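Local structure of dihydrofolate reductase, putative (Aspergillus flavus, 6DRS) at residues L7-A12 / V153-G158; M60-K65 / N82-R87. The protein probably catalyses the NADPH-dependent reduction of dihydrofolate to tetrahydrofolate and is the target of antifolate inhibitors. One frame throughout, in Å; residues are numbered along the deposited sequence.

Contact 1: L7-A12 / V153-G158; sequences LTLIVA and VFVIGG. With NAP (NADP nicotinamide-adenine-dinucleotide phosphate), chain H.
T8 lays its methyl CG2 alongside the ring of F154, 3.9 Å from CE1. The two side chains point the same way from paired positions of adjacent strands. CG2 of I10 reaches the same ring from the next position on that face and also meets CG2 of I156 at 3.9 Å. On the other face V155 packs against two leucines. Its CB packs on CG of L9, and its CG2 faces CD1 of L7. Placing CG of L7 opposite the backbone N (chi1 -164°) brings CD1 close to CG1 of V153 as well, at 3.8 Å. Strands 7-12 and 153-157 run parallel in the centre of the mixed sheet of the dihydrofolate reductase fold. V155 turns both its N and its O to strand 7-12: its N donates to T8 O at 2.7 Å and its O accepts from I10 N at 3.1 Å. Further back, T8 N makes a weak bond to V153 O. A water bridges that same carbonyl and OG1 of T8, which also bonds to R175. The strands splay apart beyond I156, and NADP lies at this end. The nicotinamide amide is held by A12, whose N donates to O7N at 2.8 Å, with a weak return bond from N7N to A12 O. G157 and G158, joined by a cis peptide, leave room for the cofactor, and G158 N bonds to phosphate oxygen O1A at 2.8 Å. The inhibitor is hydrogen-bonded to I10 O, which also has a hydrogen bond with Y162 OH.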
loop_
_atom_site.group_PDB
_atom_site.type_symbol
_atom_site.label_atom_id
_atom_site.label_comp_id
_atom_site.label_asym_id
_atom_site.label_seq_id
_atom_site.Cartn_x
_atom_site.Cartn_y
_atom_site.Cartn_z
ATOM N N LEU A 7 -7.061 -9.959 -4.403
ATOM C CA LEU A 7 -6.847 -8.864 -3.447
ATOM C C LEU A 7 -5.347 -8.778 -3.148
ATOM O O LEU A 7 -4.712 -9.777 -2.830
ATOM C CB LEU A 7 -7.663 -9.159 -2.183
ATOM C CG LEU A 7 -7.875 -7.973 -1.242
ATOM C CD1 LEU A 7 -8.291 -6.723 -2.012
ATOM C CD2 LEU A 7 -8.900 -8.310 -0.183
ATOM N N THR A 8 -4.760 -7.617 -3.338
ATOM C CA THR A 8 -3.329 -7.509 -3.153
ATOM C C THR A 8 -3.055 -6.653 -1.908
ATOM O O THR A 8 -3.448 -5.493 -1.859
ATOM C CB THR A 8 -2.673 -6.940 -4.416
ATOM O OG1 THR A 8 -3.029 -7.787 -5.514
ATOM C CG2 THR A 8 -1.173 -6.818 -4.295
ATOM N N LEU A 9 -2.394 -7.245 -0.917
ATOM C CA LEU A 9 -1.762 -6.509 0.197
ATOM C C LEU A 9 -0.377 -6.035 -0.256
ATOM O O LEU A 9 0.407 -6.819 -0.819
ATOM C CB LEU A 9 -1.626 -7.453 1.393
ATOM C CG LEU A 9 -2.918 -7.781 2.129
ATOM C CD1 LEU A 9 -3.929 -8.434 1.200
ATOM C CD2 LEU A 9 -2.624 -8.671 3.334
ATOM N N ILE A 10 -0.085 -4.753 -0.078
ATOM C CA ILE A 10 1.247 -4.267 -0.358
ATOM C C ILE A 10 1.792 -3.619 0.915
ATOM O O ILE A 10 1.083 -2.820 1.581
ATOM C CB ILE A 10 1.260 -3.305 -1.553
ATOM C CG1 ILE A 10 2.685 -2.877 -1.890
ATOM C CG2 ILE A 10 0.323 -2.120 -1.335
ATOM C CD1 ILE A 10 2.782 -1.948 -3.070
ATOM N N VAL A 11 3.043 -3.947 1.215
ATOM C CA VAL A 11 3.637 -3.636 2.536
ATOM C C VAL A 11 5.152 -3.556 2.386
ATOM O O VAL A 11 5.722 -4.236 1.521
ATOM C CB VAL A 11 3.243 -4.717 3.567
ATOM C CG1 VAL A 11 3.936 -6.041 3.274
ATOM C CG2 VAL A 11 3.487 -4.288 5.012
ATOM N N ALA A 12 5.797 -2.715 3.198
ATOM C CA ALA A 12 7.251 -2.793 3.410
ATOM C C ALA A 12 7.506 -3.369 4.816
ATOM O O ALA A 12 6.851 -2.956 5.781
ATOM C CB ALA A 12 7.908 -1.451 3.189
ATOM N N VAL A 153 -7.481 -3.391 -6.755
ATOM C CA VAL A 153 -7.691 -3.060 -5.330
ATOM C C VAL A 153 -6.480 -3.540 -4.515
ATOM O O VAL A 153 -6.088 -4.715 -4.543
ATOM C CB VAL A 153 -9.014 -3.634 -4.795
ATOM C CG1 VAL A 153 -9.206 -3.321 -3.314
ATOM C CG2 VAL A 153 -10.196 -3.136 -5.617
ATOM N N PHE A 154 -5.911 -2.604 -3.780
ATOM C CA PHE A 154 -4.783 -2.853 -2.908
ATOM C C PHE A 154 -5.223 -2.650 -1.462
ATOM O O PHE A 154 -5.937 -1.684 -1.173
ATOM C CB PHE A 154 -3.676 -1.832 -3.168
ATOM C CG PHE A 154 -2.980 -2.066 -4.475
ATOM C CD1 PHE A 154 -1.958 -2.996 -4.569
ATOM C CD2 PHE A 154 -3.410 -1.419 -5.631
ATOM C CE1 PHE A 154 -1.348 -3.247 -5.791
ATOM C CE2 PHE A 154 -2.781 -1.654 -6.849
ATOM C CZ PHE A 154 -1.752 -2.569 -6.926
ATOM N N VAL A 155 -4.789 -3.543 -0.578
ATOM C CA VAL A 155 -4.877 -3.284 0.870
ATOM C C VAL A 155 -3.526 -2.732 1.335
ATOM O O VAL A 155 -2.530 -3.456 1.266
ATOM C CB VAL A 155 -5.231 -4.568 1.628
ATOM C CG1 VAL A 155 -5.104 -4.385 3.145
ATOM C CG2 VAL A 155 -6.620 -5.047 1.251
ATOM N N ILE A 156 -3.495 -1.455 1.734
ATOM C CA ILE A 156 -2.223 -0.772 1.995
ATOM C C ILE A 156 -1.901 -0.690 3.498
ATOM O O ILE A 156 -0.931 0.011 3.856
ATOM C CB ILE A 156 -2.143 0.608 1.300
ATOM C CG1 ILE A 156 -3.060 1.659 1.948
ATOM C CG2 ILE A 156 -2.445 0.418 -0.181
ATOM C CD1 ILE A 156 -2.626 3.085 1.717
ATOM N N GLY A 157 -2.636 -1.409 4.358
ATOM C CA GLY A 157 -2.334 -1.370 5.788
ATOM C C GLY A 157 -3.335 -0.591 6.645
ATOM O O GLY A 157 -4.351 -0.074 6.151
ATOM N N GLY A 158 -3.066 -0.518 7.955
ATOM C CA GLY A 158 -1.883 -1.154 8.558
ATOM C C GLY A 158 -2.176 -2.539 9.113
ATOM O O GLY A 158 -2.933 -3.310 8.529
HETATM P PA NAP H . -4.384 0.517 10.968
HETATM O O1A NAP H . -3.785 1.375 9.890
HETATM O O2A NAP H . -4.755 -0.919 10.892
HETATM O O5B NAP H . -5.668 1.317 11.560
HETATM C C5B NAP H . -6.346 0.963 12.781
HETATM C C4B NAP H . -7.657 1.719 12.739
HETATM O O4B NAP H . -8.443 1.231 11.649
HETATM C C3B NAP H . -8.539 1.514 13.962
HETATM O O3B NAP H . -8.179 2.434 15.005
HETATM C C2B NAP H . -9.919 1.793 13.396
HETATM O O2B NAP H . -10.068 3.189 13.146
HETATM C C1B NAP H . -9.836 1.211 11.997
HETATM N N9A NAP H . -10.271 -0.174 11.984
HETATM C C8A NAP H . -9.396 -1.179 12.153
HETATM N N7A NAP H . -10.045 -2.361 12.096
HETATM C C5A NAP H . -11.355 -2.115 11.878
HETATM C C6A NAP H . -12.571 -2.944 11.718
HETATM N N6A NAP H . -12.430 -4.276 11.770
HETATM N N1A NAP H . -13.772 -2.361 11.510
HETATM C C2A NAP H . -13.842 -1.019 11.451
HETATM N N3A NAP H . -12.764 -0.200 11.591
HETATM C C4A NAP H . -11.507 -0.665 11.811
HETATM O O3 NAP H . -3.434 0.801 12.277
HETATM P PN NAP H . -2.161 -0.053 12.834
HETATM O O1N NAP H . -2.374 -1.504 12.711
HETATM O O2N NAP H . -1.930 0.594 14.181
HETATM O O5D NAP H . -0.992 0.411 11.846
HETATM C C5D NAP H . -0.630 1.765 11.738
HETATM C C4D NAP H . 0.882 1.702 11.747
HETATM O O4D NAP H . 1.293 0.804 10.714
HETATM C C3D NAP H . 1.589 3.014 11.506
HETATM O O3D NAP H . 2.802 2.989 12.304
HETATM C C2D NAP H . 1.911 2.944 10.038
HETATM O O2D NAP H . 3.027 3.745 9.741
HETATM C C1D NAP H . 2.200 1.473 9.833
HETATM N N1N NAP H . 2.011 1.048 8.430
HETATM C C2N NAP H . 3.084 0.551 7.772
HETATM C C3N NAP H . 3.000 0.144 6.425
HETATM C C7N NAP H . 4.228 -0.427 5.718
HETATM O O7N NAP H . 4.144 -0.889 4.575
HETATM N N7N NAP H . 5.401 -0.408 6.378
HETATM C C4N NAP H . 1.770 0.305 5.756
HETATM C C5N NAP H . 0.688 0.829 6.467
HETATM C C6N NAP H . 0.827 1.212 7.803
HETATM P P2B NAP H . -10.803 4.153 14.205
HETATM O O1X NAP H . -9.895 4.203 15.426
HETATM O O2X NAP H . -10.736 5.500 13.516
HETATM O O3X NAP H . -12.074 3.380 14.381
HETATM O O HOH W 1 -5.077 -6.172 -6.692
#

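Contact 2: M60-K65 / N82-R87; sequences MIMGRK and NVIVTR. With NAP (NADP nicotinamide-adenine-dinucleotide phosphate), chain H; SO4 (sulfate ion), chain C.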
loop_
_atom_site.group_PDB
_atom_site.type_symbol
_atom_site.label_atom_id
_atom_site.label_comp_id
_atom_site.label_asym_id
_atom_site.label_seq_id
_atom_site.Cartn_x
_atom_site.Cartn_y
_atom_site.Cartn_z
ATOM N N MET A 60 -7.101 2.054 -2.935
ATOM C CA MET A 60 -6.286 1.580 -1.784
ATOM C C MET A 60 -7.178 1.494 -0.538
ATOM O O MET A 60 -7.795 2.472 -0.143
ATOM C CB MET A 60 -5.122 2.536 -1.525
ATOM C CG MET A 60 -4.167 2.554 -2.679
ATOM S SD MET A 60 -2.885 3.727 -2.336
ATOM C CE MET A 60 -3.838 5.233 -2.102
ATOM N N ILE A 61 -7.304 0.315 0.049
ATOM C CA ILE A 61 -8.062 0.242 1.292
ATOM C C ILE A 61 -7.090 0.311 2.478
ATOM O O ILE A 61 -6.097 -0.434 2.506
ATOM C CB ILE A 61 -8.963 -0.997 1.287
ATOM C CG1 ILE A 61 -9.906 -0.896 0.088
ATOM C CG2 ILE A 61 -9.742 -1.098 2.596
ATOM C CD1 ILE A 61 -10.717 -2.146 -0.148
ATOM N N MET A 62 -7.357 1.230 3.417
ATOM C CA MET A 62 -6.439 1.489 4.532
ATOM C C MET A 62 -7.205 1.655 5.857
ATOM O O MET A 62 -8.360 2.083 5.891
ATOM C CB MET A 62 -5.590 2.735 4.261
ATOM C CG MET A 62 -6.378 4.026 4.309
ATOM S SD MET A 62 -5.491 5.324 3.429
ATOM C CE MET A 62 -6.054 4.969 1.758
ATOM N N GLY A 63 -6.553 1.312 6.975
ATOM C CA GLY A 63 -7.106 1.643 8.293
ATOM C C GLY A 63 -6.981 3.139 8.567
ATOM O O GLY A 63 -6.151 3.831 7.958
ATOM N N ARG A 64 -7.801 3.650 9.489
ATOM C CA ARG A 64 -7.821 5.087 9.748
ATOM C C ARG A 64 -6.440 5.583 10.215
ATOM O O ARG A 64 -6.043 6.713 9.889
ATOM C CB ARG A 64 -9.017 5.464 10.633
ATOM C CG ARG A 64 -9.196 6.968 10.824
ATOM C CD ARG A 64 -8.284 7.553 11.895
ATOM N NE ARG A 64 -8.484 6.758 13.099
ATOM C CZ ARG A 64 -7.742 6.825 14.191
ATOM N NH1 ARG A 64 -6.699 7.636 14.246
ATOM N NH2 ARG A 64 -8.050 6.056 15.217
ATOM N N LYS A 65 -5.689 4.755 10.949
ATOM C CA LYS A 65 -4.397 5.212 11.470
ATOM C C LYS A 65 -3.389 5.360 10.324
ATOM O O LYS A 65 -2.578 6.308 10.310
ATOM C CB LYS A 65 -3.891 4.276 12.572
ATOM C CG LYS A 65 -4.484 4.552 13.946
ATOM C CD LYS A 65 -4.329 3.376 14.879
ATOM C CE LYS A 65 -4.585 3.688 16.335
ATOM N NZ LYS A 65 -5.074 2.470 17.026
ATOM N N ASN A 82 -9.084 6.459 -2.355
ATOM C CA ASN A 82 -8.641 6.183 -1.023
ATOM C C ASN A 82 -9.846 5.696 -0.230
ATOM O O ASN A 82 -10.904 6.338 -0.242
ATOM C CB ASN A 82 -8.035 7.425 -0.382
ATOM C CG ASN A 82 -6.758 7.883 -1.050
ATOM O OD1 ASN A 82 -5.709 7.873 -0.416
ATOM N ND2 ASN A 82 -6.829 8.339 -2.297
ATOM N N VAL A 83 -9.720 4.537 0.403
ATOM C CA VAL A 83 -10.853 3.996 1.148
ATOM C C VAL A 83 -10.443 3.824 2.612
ATOM O O VAL A 83 -9.621 2.955 2.920
ATOM C CB VAL A 83 -11.383 2.679 0.549
ATOM C CG1 VAL A 83 -12.643 2.220 1.281
ATOM C CG2 VAL A 83 -11.642 2.806 -0.945
ATOM N N ILE A 84 -10.994 4.659 3.493
ATOM C CA ILE A 84 -10.548 4.722 4.898
ATOM C C ILE A 84 -11.512 3.904 5.758
ATOM O O ILE A 84 -12.704 4.208 5.796
ATOM C CB ILE A 84 -10.422 6.177 5.397
ATOM C CG1 ILE A 84 -9.391 6.974 4.596
ATOM C CG2 ILE A 84 -10.104 6.204 6.892
ATOM C CD1 ILE A 84 -9.951 7.849 3.499
ATOM N N VAL A 85 -10.987 2.863 6.421
ATOM C CA VAL A 85 -11.804 1.961 7.257
ATOM C C VAL A 85 -11.729 2.399 8.724
ATOM O O VAL A 85 -10.638 2.534 9.289
ATOM C CB VAL A 85 -11.405 0.481 7.095
ATOM C CG1 VAL A 85 -12.137 -0.425 8.076
ATOM C CG2 VAL A 85 -11.638 0.012 5.669
ATOM N N THR A 86 -12.913 2.606 9.313
ATOM C CA THR A 86 -13.039 3.222 10.631
ATOM C C THR A 86 -14.289 2.697 11.342
ATOM O O THR A 86 -15.211 2.134 10.727
ATOM C CB THR A 86 -13.043 4.756 10.554
ATOM O OG1 THR A 86 -13.023 5.219 11.904
ATOM C CG2 THR A 86 -14.281 5.303 9.876
ATOM N N ARG A 87 -14.298 2.876 12.658
ATOM C CA ARG A 87 -15.491 2.562 13.446
ATOM C C ARG A 87 -16.269 3.852 13.747
ATOM O O ARG A 87 -17.306 3.801 14.386
ATOM C CB ARG A 87 -15.103 1.829 14.731
ATOM C CG ARG A 87 -14.688 0.391 14.485
ATOM C CD ARG A 87 -14.546 -0.418 15.756
ATOM N NE ARG A 87 -14.103 -1.770 15.433
ATOM C CZ ARG A 87 -12.830 -2.141 15.337
ATOM N NH1 ARG A 87 -11.858 -1.285 15.629
ATOM N NH2 ARG A 87 -12.543 -3.365 14.930
HETATM P PA NAP H . -4.384 0.517 10.968
HETATM O O1A NAP H . -3.785 1.375 9.890
HETATM O O2A NAP H . -4.755 -0.919 10.892
HETATM O O5B NAP H . -5.668 1.317 11.560
HETATM C C5B NAP H . -6.346 0.963 12.781
HETATM C C4B NAP H . -7.657 1.719 12.739
HETATM O O4B NAP H . -8.443 1.231 11.649
HETATM C C3B NAP H . -8.539 1.514 13.962
HETATM O O3B NAP H . -8.179 2.434 15.005
HETATM C C2B NAP H . -9.919 1.793 13.396
HETATM O O2B NAP H . -10.068 3.189 13.146
HETATM C C1B NAP H . -9.836 1.211 11.997
HETATM N N9A NAP H . -10.271 -0.174 11.984
HETATM C C8A NAP H . -9.396 -1.179 12.153
HETATM N N7A NAP H . -10.045 -2.361 12.096
HETATM C C5A NAP H . -11.355 -2.115 11.878
HETATM C C6A NAP H . -12.571 -2.944 11.718
HETATM N N6A NAP H . -12.430 -4.276 11.770
HETATM N N1A NAP H . -13.772 -2.361 11.510
HETATM C C2A NAP H . -13.842 -1.019 11.451
HETATM N N3A NAP H . -12.764 -0.200 11.591
HETATM C C4A NAP H . -11.507 -0.665 11.811
HETATM O O3 NAP H . -3.434 0.801 12.277
HETATM P PN NAP H . -2.161 -0.053 12.834
HETATM O O1N NAP H . -2.374 -1.504 12.711
HETATM O O2N NAP H . -1.930 0.594 14.181
HETATM O O5D NAP H . -0.992 0.411 11.846
HETATM C C5D NAP H . -0.630 1.765 11.738
HETATM C C4D NAP H . 0.882 1.702 11.747
HETATM O O4D NAP H . 1.293 0.804 10.714
HETATM C C3D NAP H . 1.589 3.014 11.506
HETATM O O3D NAP H . 2.802 2.989 12.304
HETATM C C2D NAP H . 1.911 2.944 10.038
HETATM O O2D NAP H . 3.027 3.745 9.741
HETATM C C1D NAP H . 2.200 1.473 9.833
HETATM N N1N NAP H . 2.011 1.048 8.430
HETATM C C2N NAP H . 3.084 0.551 7.772
HETATM C C3N NAP H . 3.000 0.144 6.425
HETATM C C7N NAP H . 4.228 -0.427 5.718
HETATM O O7N NAP H . 4.144 -0.889 4.575
HETATM N N7N NAP H . 5.401 -0.408 6.378
HETATM C C4N NAP H . 1.770 0.305 5.756
HETATM C C5N NAP H . 0.688 0.829 6.467
HETATM C C6N NAP H . 0.827 1.212 7.803
HETATM P P2B NAP H . -10.803 4.153 14.205
HETATM O O1X NAP H . -9.895 4.203 15.426
HETATM O O2X NAP H . -10.736 5.500 13.516
HETATM O O3X NAP H . -12.074 3.380 14.381
HETATM S S SO4 C . -5.586 7.228 17.693
HETATM O O1 SO4 C . -4.246 7.098 18.308
HETATM O O2 SO4 C . -5.367 7.034 16.240
HETATM O O3 SO4 C . -6.515 6.207 18.264
HETATM O O4 SO4 C . -6.130 8.589 17.957
#
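R64 and T86 touch through their CB atoms, 4.1 Å apart, and both bind the 2'-phosphate of NADP. NE of R64 donates to O2X at 2.6 Å, and NH2 donates to O1X of the same phosphate. The phosphorus lies in the guanidinium plane, at its edge. Bends at chi2 (-81°) and chi3 (-53°) fold the arginine back toward this group. NH1 also comes very close to a sulfate ion, probably from the crystallisation liquor, and NH2 bonds to it weakly. OG1 of T86 adds a bond to O2X at 2.8 Å. R87 N donates to O3X of the cofactor at 2.9 Å. The R87 guanidinium lies over the adenine, with C5A 3.3 Å above its plane. CG1 of V85 packs against the same base at N3A and C4A.

Behind this shell, D68 forms a salt bridge with NH1 of R64, and CG2 of I84 packs against CA and CB of R64. T86 OG1 is also bonded to D88 N. The start of helix 64-69 and the loop at 86-87 follow directly on parallel strands 60-63 and 82-85. V83 N to M60 O, M62 N to V83 O and V85 N to M62 O are bonds of ordinary length, each donor lying nearly in line with the acceptor carbonyl. R64 N adds a weak bond to V85 O. On one face I61 packs on V83 and V85. On the other, the CE methyls of M60 and M62 both come to OD1 of N82, each at 3.6 Å, while its ND2 bonds to L77 O and D128 O.

The strands belong to a beta-alpha-beta unit with helix 64-69, and G63 is the N-cap of that helix. Helix 135-146 packs on I61 and V83, strand 150-157 pairs with strand 57-63, and strand 128-132 flanks strand 81-85.

The centres of the two contacts lie about 11 Å apart in one mixed sheet. Strands 150-157 and 57-63 are neighbours there, so the order across the sheet is 7-17, 150-157, 57-63, 81-85. The contacts touch directly: I61 N and G63 N probably bond to F154 O and G157 O, and CG1 of I156 packs on CB of M62. Along the chain, contact 2 is nested inside the loop closed by contact 1. Both contacts bind NADP. Contact 1 holds its nicotinamide end and one phosphate of the diphosphate, contact 2 its adenine and 2'-phosphate. The cofactor thus lies across the C-terminal ends of strands 150-157, 57-63 and 81-85 and reaches A12 within strand 7-17.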